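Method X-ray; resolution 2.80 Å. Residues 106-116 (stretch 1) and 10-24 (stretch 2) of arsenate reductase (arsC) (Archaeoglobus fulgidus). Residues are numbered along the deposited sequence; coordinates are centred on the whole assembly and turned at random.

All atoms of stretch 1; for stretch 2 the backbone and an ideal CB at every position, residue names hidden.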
ATOM      1  N   THR A 106     -24.334 -14.441  14.429  1.00 47.17           N
ATOM      2  CA  THR A 106     -23.394 -13.509  13.802  1.00 40.29           C
ATOM      3  C   THR A 106     -22.752 -14.135  12.574  1.00 36.73           C
ATOM      4  O   THR A 106     -22.504 -13.453  11.584  1.00 38.88           O
ATOM      5  CB  THR A 106     -22.306 -13.057  14.803  1.00 40.50           C
ATOM      6  OG1 THR A 106     -22.871 -12.107  15.716  1.00 50.02           O
ATOM      7  CG2 THR A 106     -21.128 -12.411  14.096  1.00 39.30           C
ATOM      8  N   TYR A 107     -22.468 -15.429  12.653  1.00 31.83           N
ATOM      9  CA  TYR A 107     -21.886 -16.145  11.539  1.00 29.20           C
ATOM     10  C   TYR A 107     -22.809 -16.093  10.326  1.00 32.77           C
ATOM     11  O   TYR A 107     -22.362 -15.882   9.205  1.00 35.85           O
ATOM     12  CB  TYR A 107     -21.653 -17.586  11.921  1.00 24.55           C
ATOM     13  CG  TYR A 107     -20.285 -17.842  12.450  1.00 25.78           C
ATOM     14  CD1 TYR A 107     -19.902 -17.389  13.701  1.00 25.12           C
ATOM     15  CD2 TYR A 107     -19.376 -18.575  11.711  1.00 30.20           C
ATOM     16  CE1 TYR A 107     -18.648 -17.664  14.199  1.00 20.64           C
ATOM     17  CE2 TYR A 107     -18.118 -18.854  12.202  1.00 29.57           C
ATOM     18  CZ  TYR A 107     -17.760 -18.400  13.440  1.00 25.53           C
ATOM     19  OH  TYR A 107     -16.504 -18.691  13.894  1.00 33.38           O
ATOM     20  N   ARG A 108     -24.094 -16.345  10.544  1.00 35.03           N
ATOM     21  CA  ARG A 108     -25.060 -16.305   9.458  1.00 32.43           C
ATOM     22  C   ARG A 108     -25.102 -14.911   8.854  1.00 33.55           C
ATOM     23  O   ARG A 108     -25.202 -14.762   7.637  1.00 34.75           O
ATOM     24  CB  ARG A 108     -26.450 -16.722   9.954  1.00 32.10           C
ATOM     25  CG  ARG A 108     -26.632 -18.241  10.113  1.00 36.56           C
ATOM     26  CD  ARG A 108     -28.097 -18.619  10.353  1.00 34.58           C
ATOM     27  NE  ARG A 108     -28.349 -20.048  10.172  1.00 35.40           N
ATOM     28  CZ  ARG A 108     -28.193 -20.972  11.119  1.00 43.91           C
ATOM     29  NH1 ARG A 108     -28.453 -22.240  10.852  1.00 43.94           N
ATOM     30  NH2 ARG A 108     -27.782 -20.639  12.339  1.00 50.48           N
ATOM     31  N   ARG A 109     -25.050 -13.897   9.712  1.00 30.88           N
ATOM     32  CA  ARG A 109     -25.056 -12.513   9.257  1.00 36.77           C
ATOM     33  C   ARG A 109     -23.830 -12.279   8.361  1.00 39.32           C
ATOM     34  O   ARG A 109     -23.925 -11.620   7.319  1.00 46.88           O
ATOM     35  CB  ARG A 109     -25.037 -11.566  10.459  1.00 39.98           C
ATOM     36  CG  ARG A 109     -25.288 -10.106  10.132  1.00 46.33           C
ATOM     37  CD  ARG A 109     -24.044  -9.277  10.405  1.00 57.35           C
ATOM     38  NE  ARG A 109     -24.395  -8.009  11.038  1.00 64.75           N
ATOM     39  CZ  ARG A 109     -24.182  -7.720  12.321  1.00 67.03           C
ATOM     40  NH1 ARG A 109     -24.554  -6.536  12.795  1.00 68.59           N
ATOM     41  NH2 ARG A 109     -23.578  -8.595  13.127  1.00 60.99           N
ATOM     42  N   VAL A 110     -22.680 -12.796   8.787  1.00 35.94           N
ATOM     43  CA  VAL A 110     -21.443 -12.676   8.021  1.00 29.81           C
ATOM     44  C   VAL A 110     -21.602 -13.413   6.703  1.00 32.43           C
ATOM     45  O   VAL A 110     -21.135 -12.953   5.668  1.00 36.32           O
ATOM     46  CB  VAL A 110     -20.252 -13.271   8.792  1.00 27.65           C
ATOM     47  CG1 VAL A 110     -19.051 -13.443   7.886  1.00 30.83           C
ATOM     48  CG2 VAL A 110     -19.907 -12.378   9.960  1.00 31.76           C
ATOM     49  N   LEU A 111     -22.264 -14.560   6.749  1.00 31.53           N
ATOM     50  CA  LEU A 111     -22.484 -15.357   5.555  1.00 33.55           C
ATOM     51  C   LEU A 111     -23.282 -14.577   4.525  1.00 35.63           C
ATOM     52  O   LEU A 111     -22.966 -14.607   3.337  1.00 32.81           O
ATOM     53  CB  LEU A 111     -23.245 -16.634   5.908  1.00 34.44           C
ATOM     54  CG  LEU A 111     -23.554 -17.551   4.729  1.00 32.56           C
ATOM     55  CD1 LEU A 111     -22.249 -18.035   4.153  1.00 41.00           C
ATOM     56  CD2 LEU A 111     -24.400 -18.732   5.164  1.00 35.43           C
ATOM     57  N   ALA A 112     -24.342 -13.918   4.986  1.00 35.72           N
ATOM     58  CA  ALA A 112     -25.207 -13.153   4.112  1.00 37.10           C
ATOM     59  C   ALA A 112     -24.483 -12.019   3.426  1.00 41.08           C
ATOM     60  O   ALA A 112     -24.673 -11.824   2.228  1.00 42.49           O
ATOM     61  CB  ALA A 112     -26.393 -12.626   4.867  1.00 36.11           C
ATOM     62  N   GLU A 113     -23.693 -11.245   4.174  1.00 40.82           N
ATOM     63  CA  GLU A 113     -22.956 -10.123   3.592  1.00 37.98           C
ATOM     64  C   GLU A 113     -22.030 -10.604   2.513  1.00 35.70           C
ATOM     65  O   GLU A 113     -21.942 -10.005   1.452  1.00 34.81           O
ATOM     66  CB  GLU A 113     -22.140  -9.393   4.640  1.00 45.37           C
ATOM     67  CG  GLU A 113     -22.940  -8.405   5.449  1.00 55.53           C
ATOM     68  CD  GLU A 113     -22.061  -7.353   6.092  1.00 65.70           C
ATOM     69  OE1 GLU A 113     -21.379  -6.612   5.343  1.00 68.99           O
ATOM     70  OE2 GLU A 113     -22.054  -7.265   7.342  1.00 70.40           O
ATOM     71  N   ILE A 114     -21.286 -11.652   2.821  1.00 31.66           N
ATOM     72  CA  ILE A 114     -20.377 -12.240   1.858  1.00 28.80           C
ATOM     73  C   ILE A 114     -21.155 -12.645   0.604  1.00 26.17           C
ATOM     74  O   ILE A 114     -20.675 -12.483  -0.510  1.00 21.48           O
ATOM     75  CB  ILE A 114     -19.701 -13.476   2.454  1.00 29.69           C
ATOM     76  CG1 ILE A 114     -18.854 -13.074   3.660  1.00 24.52           C
ATOM     77  CG2 ILE A 114     -18.839 -14.160   1.412  1.00 24.72           C
ATOM     78  CD1 ILE A 114     -18.070 -14.226   4.247  1.00 19.67           C
ATOM     79  N   GLU A 115     -22.366 -13.160   0.810  1.00 29.41           N
ATOM     80  CA  GLU A 115     -23.243 -13.608  -0.266  1.00 32.11           C
ATOM     81  C   GLU A 115     -23.727 -12.449  -1.115  1.00 34.85           C
ATOM     82  O   GLU A 115     -23.801 -12.560  -2.328  1.00 35.81           O
ATOM     83  CB  GLU A 115     -24.441 -14.375   0.306  1.00 30.32           C
ATOM     84  CG  GLU A 115     -25.252 -15.134  -0.744  1.00 40.18           C
ATOM     85  CD  GLU A 115     -26.324 -16.030  -0.149  1.00 46.28           C
ATOM     86  OE1 GLU A 115     -26.970 -15.615   0.832  1.00 55.80           O
ATOM     87  OE2 GLU A 115     -26.531 -17.149  -0.664  1.00 43.90           O
ATOM     88  N   GLU A 116     -24.125 -11.364  -0.465  1.00 38.60           N
ATOM     89  CA  GLU A 116     -24.593 -10.176  -1.164  1.00 44.34           C
ATOM     90  C   GLU A 116     -23.450  -9.629  -2.003  1.00 44.82           C
ATOM     91  O   GLU A 116     -23.662  -9.097  -3.092  1.00 48.64           O
ATOM     92  CB  GLU A 116     -25.015  -9.107  -0.157  1.00 50.07           C
ATOM     93  CG  GLU A 116     -25.397  -7.776  -0.791  1.00 63.37           C
ATOM     94  CD  GLU A 116     -24.943  -6.573   0.033  1.00 78.50           C
ATOM     95  OE1 GLU A 116     -25.632  -6.218   1.009  1.00 88.79           O
ATOM     96  OE2 GLU A 116     -23.895  -5.972  -0.292  1.00 76.22           O
ATOM     97  N   UNK A  10     -10.267 -19.513   7.946  1.00 42.33           N
ATOM     98  CA  UNK A  10     -11.014 -20.582   8.586  1.00 38.81           C
ATOM     99  C   UNK A  10     -12.516 -20.454   8.332  1.00 39.32           C
ATOM    100  O   UNK A  10     -13.224 -21.458   8.256  1.00 41.15           O
ATOM    101  CB  UNK A  10     -10.734 -20.588  10.090  1.00 38.81           C
ATOM    102  N   UNK A  11     -12.987 -19.221   8.155  1.00 35.83           N
ATOM    103  CA  UNK A  11     -14.403 -18.968   7.932  1.00 35.22           C
ATOM    104  C   UNK A  11     -14.743 -18.182   6.665  1.00 36.94           C
ATOM    105  O   UNK A  11     -15.085 -18.772   5.639  1.00 35.78           O
ATOM    106  CB  UNK A  11     -14.963 -18.216   9.141  1.00 35.22           C
ATOM    107  N   UNK A  12     -14.715 -16.852   6.772  1.00 34.12           N
ATOM    108  CA  UNK A  12     -15.037 -15.951   5.662  1.00 30.71           C
ATOM    109  C   UNK A  12     -14.380 -16.336   4.340  1.00 29.20           C
ATOM    110  O   UNK A  12     -15.032 -16.409   3.303  1.00 31.86           O
ATOM    111  CB  UNK A  12     -14.622 -14.524   6.028  1.00 30.71           C
ATOM    112  N   UNK A  13     -13.077 -16.546   4.383  1.00 29.26           N
ATOM    113  CA  UNK A  13     -12.325 -16.915   3.204  1.00 28.32           C
ATOM    114  C   UNK A  13     -13.036 -18.072   2.556  1.00 26.99           C
ATOM    115  O   UNK A  13     -13.413 -18.030   1.388  1.00 24.84           O
ATOM    116  CB  UNK A  13     -10.875 -17.267   3.541  1.00 28.32           C
ATOM    117  N   UNK A  14     -13.283 -19.077   3.373  1.00 27.41           N
ATOM    118  CA  UNK A  14     -13.944 -20.282   2.928  1.00 32.41           C
ATOM    119  C   UNK A  14     -15.387 -20.068   2.497  1.00 28.44           C
ATOM    120  O   UNK A  14     -15.871 -20.769   1.624  1.00 29.53           O
ATOM    121  CB  UNK A  14     -13.896 -21.328   4.044  1.00 32.41           C
ATOM    122  N   UNK A  15     -16.098 -19.166   3.160  1.00 25.63           N
ATOM    123  CA  UNK A  15     -17.485 -18.923   2.802  1.00 25.46           C
ATOM    124  C   UNK A  15     -17.581 -18.337   1.408  1.00 24.66           C
ATOM    125  O   UNK A  15     -18.305 -18.864   0.561  1.00 28.69           O
ATOM    126  CB  UNK A  15     -18.149 -17.991   3.817  1.00 25.46           C
ATOM    127  N   UNK A  16     -16.875 -17.231   1.179  1.00 22.15           N
ATOM    128  CA  UNK A  16     -16.896 -16.558  -0.115  1.00 22.97           C
ATOM    129  C   UNK A  16     -16.581 -17.516  -1.266  1.00 23.40           C
ATOM    130  O   UNK A  16     -17.234 -17.464  -2.318  1.00 16.54           O
ATOM    131  CB  UNK A  16     -15.898 -15.398  -0.116  1.00 22.97           C
ATOM    132  N   UNK A  17     -15.586 -18.379  -1.060  1.00 26.09           N
ATOM    133  CA  UNK A  17     -15.197 -19.353  -2.068  1.00 26.31           C
ATOM    134  C   UNK A  17     -16.389 -20.200  -2.495  1.00 28.07           C
ATOM    135  O   UNK A  17     -16.814 -20.152  -3.646  1.00 29.32           O
ATOM    136  CB  UNK A  17     -14.074 -20.247  -1.540  1.00 26.31           C
ATOM    137  N   UNK A  18     -16.936 -20.952  -1.541  1.00 32.64           N
ATOM    138  CA  UNK A  18     -18.072 -21.845  -1.764  1.00 39.08           C
ATOM    139  C   UNK A  18     -19.282 -21.161  -2.396  1.00 42.54           C
ATOM    140  O   UNK A  18     -19.945 -21.741  -3.259  1.00 46.93           O
ATOM    141  CB  UNK A  18     -18.491 -22.476  -0.435  1.00 39.08           C
ATOM    142  N   UNK A  19     -19.598 -19.959  -1.934  1.00 39.38           N
ATOM    143  CA  UNK A  19     -20.722 -19.213  -2.476  1.00 36.44           C
ATOM    144  C   UNK A  19     -20.456 -18.747  -3.906  1.00 36.59           C
ATOM    145  O   UNK A  19     -21.360 -18.717  -4.757  1.00 37.78           O
ATOM    146  CB  UNK A  19     -21.032 -18.011  -1.582  1.00 36.44           C
ATOM    147  N   UNK A  20     -19.221 -18.316  -4.134  1.00 34.82           N
ATOM    148  CA  UNK A  20     -18.791 -17.853  -5.439  1.00 31.63           C
ATOM    149  C   UNK A  20     -19.020 -18.981  -6.440  1.00 30.16           C
ATOM    150  O   UNK A  20     -19.771 -18.830  -7.406  1.00 30.32           O
ATOM    151  CB  UNK A  20     -17.325 -17.414  -5.419  1.00 31.63           C
ATOM    152  N   UNK A  21     -18.376 -20.111  -6.176  1.00 28.49           N
ATOM    153  CA  UNK A  21     -18.465 -21.288  -7.024  1.00 36.81           C
ATOM    154  C   UNK A  21     -19.895 -21.730  -7.341  1.00 45.60           C
ATOM    155  O   UNK A  21     -20.167 -22.263  -8.419  1.00 49.21           O
ATOM    156  CB  UNK A  21     -17.718 -22.444  -6.356  1.00 36.81           C
ATOM    157  N   UNK A  22     -20.799 -21.570  -6.385  1.00 50.62           N
ATOM    158  CA  UNK A  22     -22.191 -21.951  -6.597  1.00 51.12           C
ATOM    159  C   UNK A  22     -22.933 -20.912  -7.441  1.00 49.29           C
ATOM    160  O   UNK A  22     -24.069 -21.138  -7.850  1.00 50.52           O
ATOM    161  CB  UNK A  22     -22.897 -22.136  -5.252  1.00 51.12           C
ATOM    162  N   UNK A  23     -22.295 -19.777  -7.700  1.00 45.80           N
ATOM    163  CA  UNK A  23     -22.927 -18.724  -8.476  1.00 43.69           C
ATOM    164  C   UNK A  23     -22.245 -18.426  -9.796  1.00 47.39           C
ATOM    165  O   UNK A  23     -22.897 -17.983 -10.738  1.00 50.93           O
ATOM    166  CB  UNK A  23     -22.982 -17.442  -7.642  1.00 43.69           C
ATOM    167  N   UNK A  24     -20.935 -18.629  -9.856  1.00 47.81           N
ATOM    168  CA  UNK A  24     -20.175 -18.387 -11.074  1.00 49.55           C
ATOM    169  C   UNK A  24     -20.247 -19.561 -12.061  1.00 52.64           C
ATOM    170  O   UNK A  24     -20.150 -20.732 -11.669  1.00 52.24           O
ATOM    171  CB  UNK A  24     -18.715 -18.100 -10.718  1.00 49.55           C
TER

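Stretch 1 is helical throughout. A helix begins at position 12 in stretch 2, and its axis passes within 9.4 Å of the first, with 48° between their N-to-C directions. Visible candidates for contact are the side chains of Tyr107, Val110, Leu111, Ile114 and Glu115, so most of the surface on offer is apolar.

Position 10 has no atom of stretch 1 within 5.5 Å of its ideal CB, and the backbone leaves the choice open; it is Thr10. Position 11, at phi/psi -125/-86, is the N-cap, where a small polar residue would be usual. Its CB, however, points toward stretch 1 and lies 4.4 Å from Tyr107 CE2, which also favours a small apolar group. The deposited residue is Ala11: its CB meets the ring obliquely, and its O accepts the hydrogen bond from the N of 15.

At position 12 CA-to-CB runs sideways, and the ideal CB is 3.9 Å from Ile114 CD1 and 4.9 Å from Val110 CG1. An aliphatic residue would fit, as would a long chain able to lay methylenes along these methyls. Arg12 takes the second course, with its CD 3.8 Å from Val110 CG1, while its NH1 is hydrogen-bonded elsewhere in the structure. Positions 13 and 14 point away and sideways, with nothing of stretch 1 near, and many residues would do; they are Ser13 and Val14.

Position 15 points toward stretch 1. Its ideal CB lies 3.8 Å from Ile114 CD1 and 4.1 Å from Leu111 CD1, with Val110 and Tyr107 farther along, so leucine, isoleucine or methionine would be reasonable. Met15 enters this hollow as a knob among all four residues. Chi1 m and chi2 t extend the chain until its CE is 3.7 Å from Leu111 CD1 and 3.8 Å from Tyr107 O.

At position 16 the ideal CB is already 3.5 Å from Ile114 CG2, and the CA atoms of 16 and Ile114 are 5.9 Å apart. Such proximity favours glycine, alanine or serine. Ala16 is found, its CA 3.4 Å from Ile114 CG2, and Ile114 in turn packs as a knob among Arg12, Met15, Ala16 and 19.

Positions 17 and 18 do not reach stretch 1, and their identities, Glu17 and Ala18, cannot be inferred from it. Position 19 points toward it, but its ideal CB stands 5.1 Å from Glu115 CA and 5.3 Å from Ile114 CG2, leaving room for a medium or large apolar chain. Leu19 (chi1 m, chi2 t) fills it: CD1 comes 3.6 Å from Leu111 CD1, and CD2 is 3.9 Å from Glu115 OE2.

Positions 20, 21 and 22 find no partner here; they are Phe20, Asn21 and Ala22. Position 23 points toward stretch 1 with nothing within 5.5 Å of its ideal CB, so only a long chain could make contact. Met23 does so, its CE 4.2 Å from Glu115 O. Position 24, out of reach, is Ala24.

No hydrogen bond links the stretches; the 509 Å² they bury rests on side-chain packing.

Stretch 2 (10-24) TARSVMAEALFNAMA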
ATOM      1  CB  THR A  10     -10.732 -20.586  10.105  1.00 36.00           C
ATOM      2  OG1 THR A  10      -9.342 -20.842  10.353  1.00 30.51           O
ATOM      3  CG2 THR A  10     -11.529 -21.642  10.791  1.00 42.93           C
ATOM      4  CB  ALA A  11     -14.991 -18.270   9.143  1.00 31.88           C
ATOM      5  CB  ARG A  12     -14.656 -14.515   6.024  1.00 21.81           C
ATOM      6  CG  ARG A  12     -15.165 -14.096   7.373  1.00 26.93           C
ATOM      7  CD  ARG A  12     -15.366 -12.600   7.493  1.00 25.85           C
ATOM      8  NE  ARG A  12     -14.126 -11.834   7.597  1.00 32.84           N
ATOM      9  CZ  ARG A  12     -13.162 -12.047   8.491  1.00 27.18           C
ATOM     10  NH1 ARG A  12     -12.084 -11.273   8.501  1.00 31.67           N
ATOM     11  NH2 ARG A  12     -13.247 -13.052   9.351  1.00 27.33           N
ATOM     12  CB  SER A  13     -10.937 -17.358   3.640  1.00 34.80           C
ATOM     13  OG  SER A  13     -10.503 -16.581   4.749  1.00 38.81           O
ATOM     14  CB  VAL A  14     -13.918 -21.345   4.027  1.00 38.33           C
ATOM     15  CG1 VAL A  14     -14.489 -22.647   3.499  1.00 43.31           C
ATOM     16  CG2 VAL A  14     -12.492 -21.527   4.557  1.00 35.81           C
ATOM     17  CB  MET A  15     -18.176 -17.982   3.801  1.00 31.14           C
ATOM     18  CG  MET A  15     -18.460 -18.590   5.174  1.00 31.69           C
ATOM     19  SD  MET A  15     -19.199 -17.412   6.347  1.00 43.30           S
ATOM     20  CE  MET A  15     -20.297 -18.452   7.279  1.00 46.80           C
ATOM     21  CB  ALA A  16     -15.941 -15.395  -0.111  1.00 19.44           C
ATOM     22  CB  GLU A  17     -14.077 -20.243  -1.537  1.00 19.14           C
ATOM     23  CG  GLU A  17     -13.756 -21.421  -2.413  1.00 28.68           C
ATOM     24  CD  GLU A  17     -12.581 -22.246  -1.890  1.00 41.86           C
ATOM     25  OE1 GLU A  17     -11.933 -22.950  -2.704  1.00 48.33           O
ATOM     26  OE2 GLU A  17     -12.302 -22.203  -0.665  1.00 45.32           O
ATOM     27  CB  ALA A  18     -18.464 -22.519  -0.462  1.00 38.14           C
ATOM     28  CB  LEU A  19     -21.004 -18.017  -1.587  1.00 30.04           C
ATOM     29  CG  LEU A  19     -21.598 -18.441  -0.260  1.00 29.32           C
ATOM     30  CD1 LEU A  19     -21.471 -17.306   0.701  1.00 37.37           C
ATOM     31  CD2 LEU A  19     -23.054 -18.824  -0.440  1.00 32.16           C
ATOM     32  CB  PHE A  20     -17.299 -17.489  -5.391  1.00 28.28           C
ATOM     33  CG  PHE A  20     -16.803 -16.832  -6.629  1.00 17.79           C
ATOM     34  CD1 PHE A  20     -16.812 -15.457  -6.742  1.00 20.89           C
ATOM     35  CD2 PHE A  20     -16.393 -17.586  -7.699  1.00 12.08           C
ATOM     36  CE1 PHE A  20     -16.425 -14.843  -7.907  1.00 22.21           C
ATOM     37  CE2 PHE A  20     -16.006 -16.991  -8.867  1.00 23.50           C
ATOM     38  CZ  PHE A  20     -16.022 -15.611  -8.977  1.00 28.67           C
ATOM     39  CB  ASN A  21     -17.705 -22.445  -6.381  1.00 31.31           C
ATOM     40  CG  ASN A  21     -16.218 -22.231  -6.373  1.00 26.28           C
ATOM     41  OD1 ASN A  21     -15.496 -22.777  -5.538  1.00 26.43           O
ATOM     42  ND2 ASN A  21     -15.737 -21.465  -7.334  1.00 23.98           N
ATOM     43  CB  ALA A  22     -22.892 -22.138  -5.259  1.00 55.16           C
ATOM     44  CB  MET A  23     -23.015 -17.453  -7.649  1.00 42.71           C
ATOM     45  CG  MET A  23     -23.828 -17.625  -6.392  1.00 40.14           C
ATOM     46  SD  MET A  23     -24.165 -16.067  -5.613  1.00 43.73           S
ATOM     47  CE  MET A  23     -23.097 -16.191  -4.227  1.00 45.75           C
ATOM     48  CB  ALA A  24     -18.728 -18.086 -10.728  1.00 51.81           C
TER
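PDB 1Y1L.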